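Local coordinates for protein polyketide biosynthesis cytochrome P450 PksS (Bacillus subtilis, PDB 4YZR) that is a heme-dependent monooxygenase that acts on dihydrobacillaene in the biosynthesis of the antibiotic polyketide bacillaene, at residues Glu28-Phe33 against Pro43-Thr48; Arg103-Gln108 against Val217-Asn222; Leu149-Ile154 against Gln167-Thr172; Ala256-Lys261 against Ile376-Ala381. All blocks are in the same frame, centred on the assembly; numbering follows the deposited sequence.

Contact 1: residues Glu28-Phe33 against Pro43-Thr48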
# COMPACT_ATOMS: atom_id res chain seq x y z
N GLU A 28 -18.16 -19.27 0.94
CA GLU A 28 -19.02 -18.41 0.26
C GLU A 28 -18.14 -17.36 -0.46
O GLU A 28 -18.12 -16.18 -0.11
CB GLU A 28 -19.98 -17.75 1.20
CG GLU A 28 -21.18 -17.13 0.53
CD GLU A 28 -22.20 -16.52 1.53
OE1 GLU A 28 -22.24 -16.91 2.72
OE2 GLU A 28 -22.91 -15.63 1.09
N PRO A 29 -17.53 -17.85 -1.54
CA PRO A 29 -16.50 -17.02 -2.20
C PRO A 29 -17.01 -15.84 -2.95
O PRO A 29 -16.19 -14.94 -3.33
CB PRO A 29 -15.75 -18.05 -3.04
CG PRO A 29 -16.77 -19.12 -3.38
CD PRO A 29 -17.53 -19.25 -2.08
N ILE A 30 -18.30 -15.72 -3.26
CA ILE A 30 -18.89 -14.56 -3.84
C ILE A 30 -20.04 -14.19 -2.93
O ILE A 30 -21.08 -14.93 -2.92
CB ILE A 30 -19.37 -14.82 -5.26
CG1 ILE A 30 -18.18 -15.25 -6.10
CG2 ILE A 30 -20.10 -13.60 -5.84
CD1 ILE A 30 -18.71 -15.76 -7.40
N HIS A 31 -19.91 -13.12 -2.19
CA HIS A 31 -20.81 -12.88 -1.03
C HIS A 31 -21.31 -11.55 -1.05
O HIS A 31 -20.57 -10.52 -0.99
CB HIS A 31 -19.99 -13.16 0.22
CG HIS A 31 -20.67 -12.72 1.49
ND1 HIS A 31 -21.73 -13.42 2.05
CD2 HIS A 31 -20.48 -11.65 2.29
CE1 HIS A 31 -22.19 -12.76 3.10
NE2 HIS A 31 -21.43 -11.72 3.31
N ARG A 32 -22.66 -11.36 -1.04
CA ARG A 32 -23.25 -10.10 -0.98
C ARG A 32 -23.33 -9.54 0.46
O ARG A 32 -23.70 -10.31 1.36
CB ARG A 32 -24.67 -10.16 -1.56
CG ARG A 32 -25.27 -8.80 -1.71
CD ARG A 32 -26.66 -8.77 -2.37
NE ARG A 32 -27.14 -7.39 -2.65
CZ ARG A 32 -27.76 -6.59 -1.77
NH1 ARG A 32 -27.96 -6.98 -0.52
NH2 ARG A 32 -28.21 -5.41 -2.11
N PHE A 33 -22.98 -8.32 0.69
CA PHE A 33 -23.08 -7.71 2.04
C PHE A 33 -23.39 -6.27 1.87
O PHE A 33 -23.54 -5.76 0.78
CB PHE A 33 -21.80 -7.97 2.86
CG PHE A 33 -20.54 -7.18 2.41
CD1 PHE A 33 -19.80 -7.55 1.26
CD2 PHE A 33 -20.14 -6.03 3.07
CE1 PHE A 33 -18.68 -6.82 0.89
CE2 PHE A 33 -19.02 -5.33 2.71
CZ PHE A 33 -18.32 -5.73 1.59
N PRO A 43 -24.77 -1.64 -1.10
CA PRO A 43 -24.61 -3.04 -1.42
C PRO A 43 -23.17 -3.24 -2.01
O PRO A 43 -22.64 -2.39 -2.75
CB PRO A 43 -25.60 -3.25 -2.54
CG PRO A 43 -25.91 -1.97 -3.01
CD PRO A 43 -25.67 -0.95 -2.01
N ALA A 44 -22.71 -4.40 -1.69
CA ALA A 44 -21.31 -4.81 -2.06
C ALA A 44 -21.21 -6.28 -2.17
O ALA A 44 -21.95 -7.11 -1.63
CB ALA A 44 -20.35 -4.28 -1.05
N TRP A 45 -20.17 -6.71 -2.89
CA TRP A 45 -19.84 -8.11 -3.05
C TRP A 45 -18.40 -8.35 -2.64
O TRP A 45 -17.54 -7.64 -3.11
CB TRP A 45 -20.00 -8.56 -4.53
CG TRP A 45 -21.43 -8.50 -5.01
CD1 TRP A 45 -22.05 -7.45 -5.51
CD2 TRP A 45 -22.37 -9.56 -4.96
NE1 TRP A 45 -23.35 -7.77 -5.81
CE2 TRP A 45 -23.56 -9.06 -5.47
CE3 TRP A 45 -22.31 -10.87 -4.54
CZ2 TRP A 45 -24.68 -9.83 -5.58
CZ3 TRP A 45 -23.43 -11.65 -4.67
CH2 TRP A 45 -24.59 -11.12 -5.19
N LEU A 46 -18.19 -9.34 -1.80
CA LEU A 46 -16.87 -9.76 -1.40
C LEU A 46 -16.43 -10.90 -2.26
O LEU A 46 -17.08 -11.95 -2.27
CB LEU A 46 -16.87 -10.18 0.07
CG LEU A 46 -15.55 -10.67 0.62
CD1 LEU A 46 -14.45 -9.60 0.53
CD2 LEU A 46 -15.70 -11.28 2.04
N ILE A 47 -15.28 -10.77 -2.95
CA ILE A 47 -14.72 -11.76 -3.86
C ILE A 47 -13.44 -12.29 -3.28
O ILE A 47 -12.50 -11.47 -3.07
CB ILE A 47 -14.47 -11.07 -5.24
CG1 ILE A 47 -15.68 -10.26 -5.70
CG2 ILE A 47 -14.05 -12.13 -6.30
CD1 ILE A 47 -16.96 -11.02 -5.89
N THR A 48 -13.37 -13.55 -2.86
CA THR A 48 -12.25 -14.08 -2.14
C THR A 48 -11.35 -15.05 -2.78
O THR A 48 -10.27 -15.32 -2.29
CB THR A 48 -12.67 -14.58 -0.76
OG1 THR A 48 -13.91 -15.31 -0.95
CG2 THR A 48 -12.96 -13.41 0.15
O HOH W 1 -16.32 -13.98 -0.39

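Contact 2: residues Arg103-Gln108 against Val217-Asn222. With HEM (protoporphyrin IX containing Fe), chain C.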
# COMPACT_ATOMS: atom_id res chain seq x y z
N ARG A 103 -1.40 8.03 -16.44
CA ARG A 103 -0.35 7.08 -16.12
C ARG A 103 0.85 7.38 -16.96
O ARG A 103 1.98 7.28 -16.45
CB ARG A 103 -0.82 5.67 -16.25
CG ARG A 103 0.24 4.73 -15.66
CD ARG A 103 -0.23 3.58 -14.94
NE ARG A 103 0.88 2.72 -14.51
CZ ARG A 103 0.74 1.78 -13.59
NH1 ARG A 103 -0.35 1.72 -12.90
NH2 ARG A 103 1.74 0.97 -13.39
N SER A 104 0.69 7.79 -18.25
CA SER A 104 1.86 8.02 -19.11
C SER A 104 2.62 9.24 -18.69
O SER A 104 3.83 9.28 -18.91
CB SER A 104 1.40 8.26 -20.54
OG SER A 104 0.78 9.59 -20.70
N LEU A 105 2.04 10.16 -18.01
CA LEU A 105 2.64 11.37 -17.51
C LEU A 105 3.45 11.14 -16.23
O LEU A 105 4.30 11.98 -15.86
CB LEU A 105 1.62 12.47 -17.32
CG LEU A 105 1.21 13.17 -18.64
CD1 LEU A 105 -0.09 13.81 -18.51
CD2 LEU A 105 2.26 14.17 -19.08
N VAL A 106 3.17 10.11 -15.46
CA VAL A 106 3.97 9.82 -14.28
C VAL A 106 4.84 8.67 -14.52
O VAL A 106 5.81 8.55 -13.72
CB VAL A 106 3.07 9.68 -13.07
CG1 VAL A 106 2.11 8.57 -13.19
CG2 VAL A 106 3.83 9.56 -11.73
N HIS A 107 4.57 7.80 -15.44
CA HIS A 107 5.28 6.55 -15.64
C HIS A 107 6.78 6.57 -15.56
O HIS A 107 7.39 5.72 -14.98
CB HIS A 107 4.85 5.98 -17.02
CG HIS A 107 5.63 4.82 -17.51
ND1 HIS A 107 6.60 4.92 -18.47
CD2 HIS A 107 5.48 3.51 -17.28
CE1 HIS A 107 7.08 3.72 -18.74
NE2 HIS A 107 6.40 2.84 -18.04
N GLN A 108 7.29 7.50 -16.19
CA GLN A 108 8.71 7.64 -16.26
C GLN A 108 9.39 7.84 -14.89
O GLN A 108 10.56 7.47 -14.76
CB GLN A 108 9.06 8.74 -17.23
CG GLN A 108 8.70 10.09 -16.73
CD GLN A 108 7.21 10.42 -16.78
OE1 GLN A 108 6.35 9.62 -17.20
NE2 GLN A 108 6.92 11.65 -16.35
N VAL A 217 5.95 18.40 -12.90
CA VAL A 217 5.62 19.70 -13.41
C VAL A 217 6.11 19.85 -14.84
O VAL A 217 5.30 20.37 -15.66
CB VAL A 217 6.16 20.81 -12.52
CG1 VAL A 217 6.08 22.19 -13.22
CG2 VAL A 217 5.42 20.81 -11.24
N HIS A 218 7.25 19.27 -15.15
CA HIS A 218 7.80 19.41 -16.50
C HIS A 218 7.50 18.30 -17.46
O HIS A 218 7.74 18.43 -18.64
CB HIS A 218 9.26 19.81 -16.39
CG HIS A 218 9.39 21.18 -15.80
ND1 HIS A 218 9.77 21.42 -14.50
CD2 HIS A 218 9.08 22.39 -16.34
CE1 HIS A 218 9.76 22.73 -14.29
NE2 HIS A 218 9.31 23.33 -15.38
N ALA A 219 6.83 17.25 -17.01
CA ALA A 219 6.45 16.16 -17.86
C ALA A 219 5.42 16.64 -18.96
O ALA A 219 4.60 17.46 -18.74
CB ALA A 219 5.82 15.04 -17.04
N GLU A 220 5.67 16.10 -20.15
CA GLU A 220 4.74 16.37 -21.29
C GLU A 220 4.71 15.13 -22.12
O GLU A 220 5.74 14.53 -22.41
CB GLU A 220 5.27 17.54 -22.12
CG GLU A 220 4.22 17.99 -23.14
CD GLU A 220 4.59 19.23 -23.98
OE1 GLU A 220 5.60 19.90 -23.71
OE2 GLU A 220 3.80 19.53 -24.91
N GLU A 221 3.52 14.73 -22.55
CA GLU A 221 3.39 13.56 -23.36
C GLU A 221 2.32 13.80 -24.44
O GLU A 221 1.23 14.20 -24.10
CB GLU A 221 3.00 12.39 -22.45
CG GLU A 221 2.63 11.12 -23.18
CD GLU A 221 3.75 10.12 -23.23
OE1 GLU A 221 4.94 10.53 -23.12
OE2 GLU A 221 3.43 8.93 -23.38
N ASN A 222 2.70 13.58 -25.69
CA ASN A 222 1.81 13.79 -26.87
C ASN A 222 1.23 15.14 -26.80
O ASN A 222 0.04 15.34 -27.12
CB ASN A 222 0.69 12.75 -26.89
CG ASN A 222 1.19 11.30 -26.95
OD1 ASN A 222 2.14 10.95 -27.66
ND2 ASN A 222 0.52 10.45 -26.19
CHA HEM C . -1.91 1.17 -6.95
CHB HEM C . -0.41 -1.82 -3.46
CHC HEM C . 3.37 1.11 -2.60
CHD HEM C . 1.76 4.12 -5.97
C1A HEM C . -1.85 0.11 -6.07
C2A HEM C . -2.75 -1.05 -5.99
C3A HEM C . -2.36 -1.81 -5.00
C4A HEM C . -1.13 -1.23 -4.46
CMA HEM C . -3.03 -3.02 -4.47
CAA HEM C . -4.02 -1.22 -6.83
CBA HEM C . -5.20 -0.64 -6.20
CGA HEM C . -6.60 -0.80 -6.94
O1A HEM C . -7.58 -0.41 -6.22
O2A HEM C . -6.52 -1.29 -8.00
C1B HEM C . 0.75 -1.27 -2.91
C2B HEM C . 1.57 -1.87 -1.91
C3B HEM C . 2.64 -1.08 -1.64
C4B HEM C . 2.48 0.07 -2.52
CMB HEM C . 1.23 -3.16 -1.32
CAB HEM C . 3.74 -1.22 -0.71
CBB HEM C . 4.08 -2.36 -0.23
C1C HEM C . 3.33 2.19 -3.45
C2C HEM C . 4.23 3.27 -3.54
C3C HEM C . 3.77 4.16 -4.52
C4C HEM C . 2.54 3.60 -4.99
CMC HEM C . 5.53 3.28 -2.78
CAC HEM C . 4.36 5.41 -4.98
CBC HEM C . 5.11 6.15 -4.25
C1D HEM C . 0.61 3.62 -6.54
C2D HEM C . -0.18 4.30 -7.54
C3D HEM C . -1.20 3.44 -7.83
C4D HEM C . -1.04 2.23 -7.00
CMD HEM C . 0.13 5.62 -8.20
CAD HEM C . -2.31 3.63 -8.84
CBD HEM C . -1.95 3.09 -10.19
CGD HEM C . -2.99 3.34 -11.32
O1D HEM C . -4.13 3.64 -10.94
O2D HEM C . -2.58 3.16 -12.48
NA HEM C . -0.85 -0.11 -5.18
NB HEM C . 1.37 -0.11 -3.30
NC HEM C . 2.33 2.39 -4.36
ND HEM C . 0.09 2.40 -6.20
FE HEM C . 0.76 1.12 -4.82

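Contact 3: residues Leu149-Ile154 against Gln167-Thr172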
# COMPACT_ATOMS: atom_id res chain seq x y z
N LEU A 149 11.45 5.10 7.69
CA LEU A 149 12.20 4.88 6.46
C LEU A 149 11.39 5.31 5.24
O LEU A 149 11.86 6.17 4.46
CB LEU A 149 12.79 3.50 6.35
CG LEU A 149 13.61 3.22 5.10
CD1 LEU A 149 14.82 2.26 5.32
CD2 LEU A 149 12.84 2.80 3.90
N PRO A 150 10.14 4.86 5.06
CA PRO A 150 9.37 5.26 3.86
C PRO A 150 9.13 6.74 3.88
O PRO A 150 9.04 7.37 2.79
CB PRO A 150 8.15 4.42 3.93
CG PRO A 150 8.58 3.18 4.74
CD PRO A 150 9.45 3.77 5.80
N PHE A 151 8.89 7.33 5.04
CA PHE A 151 8.69 8.78 5.13
C PHE A 151 9.88 9.55 4.66
O PHE A 151 9.71 10.55 3.90
CB PHE A 151 8.28 9.18 6.55
CG PHE A 151 8.05 10.69 6.71
CD1 PHE A 151 6.85 11.20 6.39
CD2 PHE A 151 9.07 11.48 7.05
CE1 PHE A 151 6.71 12.64 6.48
CE2 PHE A 151 8.91 12.82 7.17
CZ PHE A 151 7.76 13.36 6.84
N ILE A 152 11.07 9.17 5.05
CA ILE A 152 12.25 9.89 4.60
C ILE A 152 12.46 9.67 3.09
O ILE A 152 12.82 10.59 2.37
CB ILE A 152 13.50 9.52 5.41
CG1 ILE A 152 13.22 9.82 6.94
CG2 ILE A 152 14.73 10.29 4.91
CD1 ILE A 152 14.24 9.18 7.82
N VAL A 153 12.25 8.45 2.62
CA VAL A 153 12.34 8.20 1.19
C VAL A 153 11.43 9.06 0.39
O VAL A 153 11.82 9.72 -0.60
CB VAL A 153 12.09 6.70 0.91
CG1 VAL A 153 11.99 6.55 -0.65
CG2 VAL A 153 13.24 5.88 1.49
N ILE A 154 10.16 9.15 0.77
CA ILE A 154 9.19 10.00 0.09
C ILE A 154 9.57 11.44 0.19
O ILE A 154 9.41 12.20 -0.80
CB ILE A 154 7.72 9.82 0.63
CG1 ILE A 154 7.13 8.69 -0.01
CG2 ILE A 154 6.83 11.10 0.48
CD1 ILE A 154 6.84 8.98 -1.49
N GLN A 167 6.32 19.21 9.98
CA GLN A 167 5.05 19.63 9.59
C GLN A 167 4.39 18.70 8.52
O GLN A 167 3.19 18.42 8.55
CB GLN A 167 5.11 21.10 9.08
CG GLN A 167 3.81 21.64 8.61
CD GLN A 167 2.77 21.76 9.71
OE1 GLN A 167 2.90 22.66 10.60
NE2 GLN A 167 1.82 20.94 9.76
N PHE A 168 5.23 18.34 7.54
CA PHE A 168 4.72 17.43 6.50
C PHE A 168 4.19 16.09 7.09
O PHE A 168 3.15 15.68 6.65
CB PHE A 168 5.85 17.22 5.49
CG PHE A 168 5.41 16.59 4.18
CD1 PHE A 168 4.66 17.33 3.32
CD2 PHE A 168 5.75 15.33 3.88
CE1 PHE A 168 4.27 16.80 2.08
CE2 PHE A 168 5.37 14.76 2.64
CZ PHE A 168 4.61 15.47 1.80
N GLN A 169 4.85 15.63 8.10
CA GLN A 169 4.45 14.40 8.81
C GLN A 169 3.11 14.64 9.42
O GLN A 169 2.17 13.79 9.35
CB GLN A 169 5.50 13.97 9.79
CG GLN A 169 5.08 12.60 10.44
CD GLN A 169 6.29 11.93 11.03
OE1 GLN A 169 6.98 12.50 11.87
NE2 GLN A 169 6.64 10.75 10.50
N ILE A 170 2.89 15.76 10.10
CA ILE A 170 1.58 16.02 10.72
C ILE A 170 0.51 16.07 9.70
O ILE A 170 -0.54 15.42 9.87
CB ILE A 170 1.58 17.33 11.57
CG1 ILE A 170 2.56 17.21 12.69
CG2 ILE A 170 0.18 17.69 12.06
CD1 ILE A 170 2.82 18.60 13.40
N TRP A 171 0.68 16.77 8.58
CA TRP A 171 -0.34 16.84 7.60
C TRP A 171 -0.66 15.46 6.97
O TRP A 171 -1.81 15.14 6.78
CB TRP A 171 0.02 17.78 6.48
CG TRP A 171 0.05 19.22 6.81
CD1 TRP A 171 -0.84 19.90 7.58
CD2 TRP A 171 0.93 20.18 6.21
NE1 TRP A 171 -0.48 21.26 7.57
CE2 TRP A 171 0.57 21.45 6.72
CE3 TRP A 171 1.98 20.08 5.32
CZ2 TRP A 171 1.28 22.62 6.34
CZ3 TRP A 171 2.67 21.28 4.96
CH2 TRP A 171 2.31 22.48 5.45
N THR A 172 0.42 14.75 6.62
CA THR A 172 0.23 13.46 5.88
C THR A 172 -0.43 12.45 6.76
O THR A 172 -1.29 11.66 6.30
CB THR A 172 1.49 12.98 5.23
OG1 THR A 172 2.49 12.80 6.22
CG2 THR A 172 1.93 13.93 4.11

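Contact 4: residues Ala256-Lys261 against Ile376-Ala381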
# COMPACT_ATOMS: atom_id res chain seq x y z
N ALA A 256 6.42 -11.07 10.20
CA ALA A 256 6.32 -12.41 9.61
C ALA A 256 7.69 -13.09 9.69
O ALA A 256 7.71 -14.31 10.01
CB ALA A 256 5.82 -12.34 8.19
N LEU A 257 8.78 -12.44 9.39
CA LEU A 257 10.10 -13.04 9.56
C LEU A 257 10.36 -13.42 11.00
O LEU A 257 10.83 -14.56 11.18
CB LEU A 257 11.17 -12.11 9.07
CG LEU A 257 11.23 -11.82 7.57
CD1 LEU A 257 12.12 -10.64 7.25
CD2 LEU A 257 11.64 -13.07 6.78
N LEU A 258 9.97 -12.64 11.98
CA LEU A 258 10.19 -12.95 13.40
C LEU A 258 9.30 -14.10 13.85
O LEU A 258 9.67 -14.72 14.88
CB LEU A 258 10.07 -11.70 14.25
CG LEU A 258 11.06 -10.59 13.92
CD1 LEU A 258 10.75 -9.39 14.80
CD2 LEU A 258 12.49 -11.07 14.06
N GLN A 259 8.18 -14.38 13.19
CA GLN A 259 7.31 -15.49 13.53
C GLN A 259 7.67 -16.76 12.84
O GLN A 259 7.10 -17.80 13.20
CB GLN A 259 5.88 -15.16 13.17
CG GLN A 259 5.19 -14.04 13.91
CD GLN A 259 3.87 -13.60 13.13
OE1 GLN A 259 3.75 -13.66 11.83
NE2 GLN A 259 3.02 -13.13 13.83
N HIS A 260 8.62 -16.71 11.92
CA HIS A 260 9.06 -17.85 11.11
C HIS A 260 10.56 -17.96 11.09
O HIS A 260 11.25 -17.63 10.16
CB HIS A 260 8.52 -17.74 9.67
CG HIS A 260 7.03 -17.73 9.56
ND1 HIS A 260 6.25 -16.61 9.77
CD2 HIS A 260 6.16 -18.74 9.32
CE1 HIS A 260 4.98 -16.90 9.60
NE2 HIS A 260 4.90 -18.19 9.27
N LYS A 261 11.08 -18.36 12.25
CA LYS A 261 12.55 -18.37 12.48
C LYS A 261 13.37 -19.14 11.50
O LYS A 261 14.46 -18.70 11.16
CB LYS A 261 12.86 -18.83 13.89
CG LYS A 261 12.63 -17.72 14.91
CD LYS A 261 12.46 -18.37 16.30
CE LYS A 261 12.99 -17.53 17.45
NZ LYS A 261 12.15 -17.69 18.68
N ILE A 376 17.90 -10.44 16.54
CA ILE A 376 16.58 -9.83 16.75
C ILE A 376 15.47 -10.88 17.01
O ILE A 376 15.45 -11.97 16.38
CB ILE A 376 16.21 -8.95 15.55
CG1 ILE A 376 14.93 -8.19 15.79
CG2 ILE A 376 16.14 -9.80 14.28
CD1 ILE A 376 14.63 -7.13 14.71
N GLU A 377 14.57 -10.56 17.93
CA GLU A 377 13.49 -11.46 18.36
C GLU A 377 12.28 -10.68 18.78
O GLU A 377 12.37 -9.59 19.29
CB GLU A 377 14.02 -12.33 19.56
CG GLU A 377 13.09 -13.34 20.16
CD GLU A 377 13.80 -14.04 21.34
OE1 GLU A 377 14.07 -15.27 21.24
OE2 GLU A 377 14.12 -13.34 22.32
N LEU A 378 11.12 -11.26 18.53
CA LEU A 378 9.87 -10.66 18.93
C LEU A 378 9.75 -10.47 20.43
O LEU A 378 10.23 -11.39 21.18
CB LEU A 378 8.73 -11.51 18.33
CG LEU A 378 7.36 -10.96 18.16
CD1 LEU A 378 7.37 -9.72 17.30
CD2 LEU A 378 6.53 -12.08 17.52
N ALA A 379 9.30 -9.37 20.96
CA ALA A 379 9.22 -9.10 22.42
C ALA A 379 7.78 -8.73 22.73
O ALA A 379 7.51 -7.90 23.56
CB ALA A 379 10.13 -7.96 22.78
N VAL A 380 6.82 -9.38 22.06
CA VAL A 380 5.35 -9.21 22.31
C VAL A 380 4.74 -10.55 22.04
O VAL A 380 5.11 -11.25 21.11
CB VAL A 380 4.75 -8.14 21.37
CG1 VAL A 380 5.01 -8.42 19.91
CG2 VAL A 380 3.27 -7.93 21.62
N ALA A 381 3.87 -11.00 22.96
CA ALA A 381 3.15 -12.25 22.76
C ALA A 381 2.10 -12.11 21.64
O ALA A 381 1.52 -11.06 21.46
CB ALA A 381 2.45 -12.66 24.05
O HOH W 2 11.12 -13.83 17.12

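Contact 1: residues Glu28-Phe33 against Pro43-Thr48
Arg32 lies across the indole of Trp45 on the facing strand. Its CB stands 3.7 Å from the centroid of the Trp45 six-membered ring and only 13° off the ring normal, a CH-pi contact. With CG anti to the backbone N (chi1 -171°), CG comes to 3.7 Å from Ala44 O, while CD runs on beside Trp45 CZ2 at 3.9 Å. The guanidinium at the end is turned nearly perpendicular to the indole plane, and its NH2 comes within 3.4 Å of Pro43 CB. Trp45 NE1 is hydrogen-bonded to Asp311.

This is a classic antiparallel hairpin, strands 30-35 and 42-47; strand 312-315, parallel to 42-47, extends it to a three-stranded mixed sheet of the P450 fold. Arg32/Trp45 and Ile30/Ile47 are non-hydrogen-bonded pairs; His31/Leu46 and Phe33/Ala44 are hydrogen-bonded. On the face bearing Phe33, that ring takes Ala44 CB over one side, 3.8 Å from its centroid. His31 ND1, in turn, gives a straight 2.7 Å bond to Glu28 OE2, reaching it from above the carboxylate plane. A water sits where the strand pairing ends: it donates to Glu28 O and Leu46 O and accepts from Thr48 OG1 at 2.8 Å.

Contact 2: residues Arg103-Gln108 against Val217-Asn222
The C helix of the P450 fold meets the loop that leaves helix 212-218 where the side chains of Leu105 and Glu221 pass one another running in opposing senses. Leu105 CD2 lies 3.9 Å from Glu221 CB and also touches the backbone of Glu220 and Glu221, so the leucine tip rests against main chain as much as against side chain. Beside it, the methyl group of Ala219 meets a polar pair. Gln108 bends back at chi2 and its NE2 donates to Leu105 O over 2.7 Å, coming from well above the carbonyl plane; Ala219 CB is 3.6 Å from Gln108 NE2 and equally close to Leu105 O, thus touching donor and acceptor alike. On the outer side Glu221, its CG anti to the backbone N (chi1 172°), sets CG 3.5 Å from Ser104 OG, and the bend at chi2 follows, with OE2 3.6 Å from Ser104 CB. That serine's hydroxyl is hydrogen-bonded to Arg101 O. Lys225 NZ, bonded to the carbonyls of Val217 and Ala219, holds the C-terminal end of helix 212-218.

One residue of the helix segment works in the other direction. Arg103 NH1 donates to heme O2D over 2.7 Å at 148°, with the propionate oxygen in the guanidinium plane at its edge, and also bonds Phe351 O. His99, one helical turn earlier, is hydrogen-bonded to the heme as well. A histidine and an arginine spaced four residues apart and both gripping the cofactor are typical of the C helix in bacterial P450s.

Contact 3: residues Leu149-Ile154 against Gln167-Thr172
Two phenylalanine rings and an amide meet where Phe151 reaches toward Phe168 and Gln169. Over one face of the Phe151 ring sits Gln169 NE2, 4.0 Å above the plane and displaced toward the rim, nearest CG and CD1; ring and amide planes are 30° apart. At the edge of the same ring, near its plane, lies Thr172 OG1. The Phe168 ring takes Thr172 CG2, from its own helix, on one face, and at its edge receives Ile154 CG2 and Phe151 CE1, the latter 3.9 Å from Phe168 CD2.

The helices involved, 148-158 and 165-175, are the E and F helices of the P450 fold. Their local axes make an angle of 111° and stay 11.8 Å apart at closest approach, a wide separation that large side chains must bridge. Phe151 does so, with CG anti to the backbone N (chi1 -180°). Its CE1 comes within 3.7 Å of Gln169 CA and 3.8 Å of Gln169 CB, so the CE1-CZ edge of the ring lies against these two carbons. Gln169 has CG anti to the backbone N and an extended chain beyond it.

Toward the heme the contact is carried by Ile154, whose CG2 is 4.5 Å from Phe168 CE2 and whose side chain is about 4 Å from the heme at the nearest atoms. Thr172 packs against Val239 and Leu243 of the long helix 228-259.

Contact 4: residues Ala256-Lys261 against Ile376-Ala381
The end of helix 228-259 comes up to the short strand 377-378 with the CA atoms of Leu258 and Leu378 6.0 Å apart, and a water joins the two backbones by donating to Leu258 O and accepting from Leu378 N. The helix is the long central one of the P450 fold. The strand lies at the border of a small antiparallel sheet, where it pairs with strand 400-402.

Leu258 fills the interface, its CG anti to the carbonyl carbon (chi1 -60°) and its two methyl groups going to different partners. CD2 meets Ile376 CG2 at 3.9 Å, the two side chains crossing at about a right angle, and lies just as close to Ile376 O. CD1 faces Leu378 CD1 at 4.2 Å. Val401 of the central strand touches both Leu258 and Ile376, so Leu258 packs from the helix onto the sheet, against both strands. Nearer the surface, Gln259 CG brushes Leu378 CD2. Lys261 NZ stays 4.0 Å from Glu377 OE1, too long for a salt bridge, although the opposite charges probably still attract.

Where the chain leaves the helix, His260 stands at the N-cap position of helix 261-269, and its ND1 donates to Ala256 O over 2.7 Å, with that oxygen close to the imidazole plane.

How the contacts relate
From the N terminus, contact 1 closes first, a short hairpin of nine intervening residues at the edge of the fold. Further along the chain, contact 2 spans 108 residues from the C helix to the loop after helix 212-218. Contact 3, between the E and F helices, is nested within that long loop. Contact 4 opens later, on the helix following 212-218, and returns to the C-terminal sheet after 114 residues, in series with the others. None of the four touch or cross. Contacts 2 and 3 reach the heme through Arg103 and Ile154, whereas contact 1 pairs two strands of one sheet, and contact 4 joins the end of helix 228-259 to an edge strand of another.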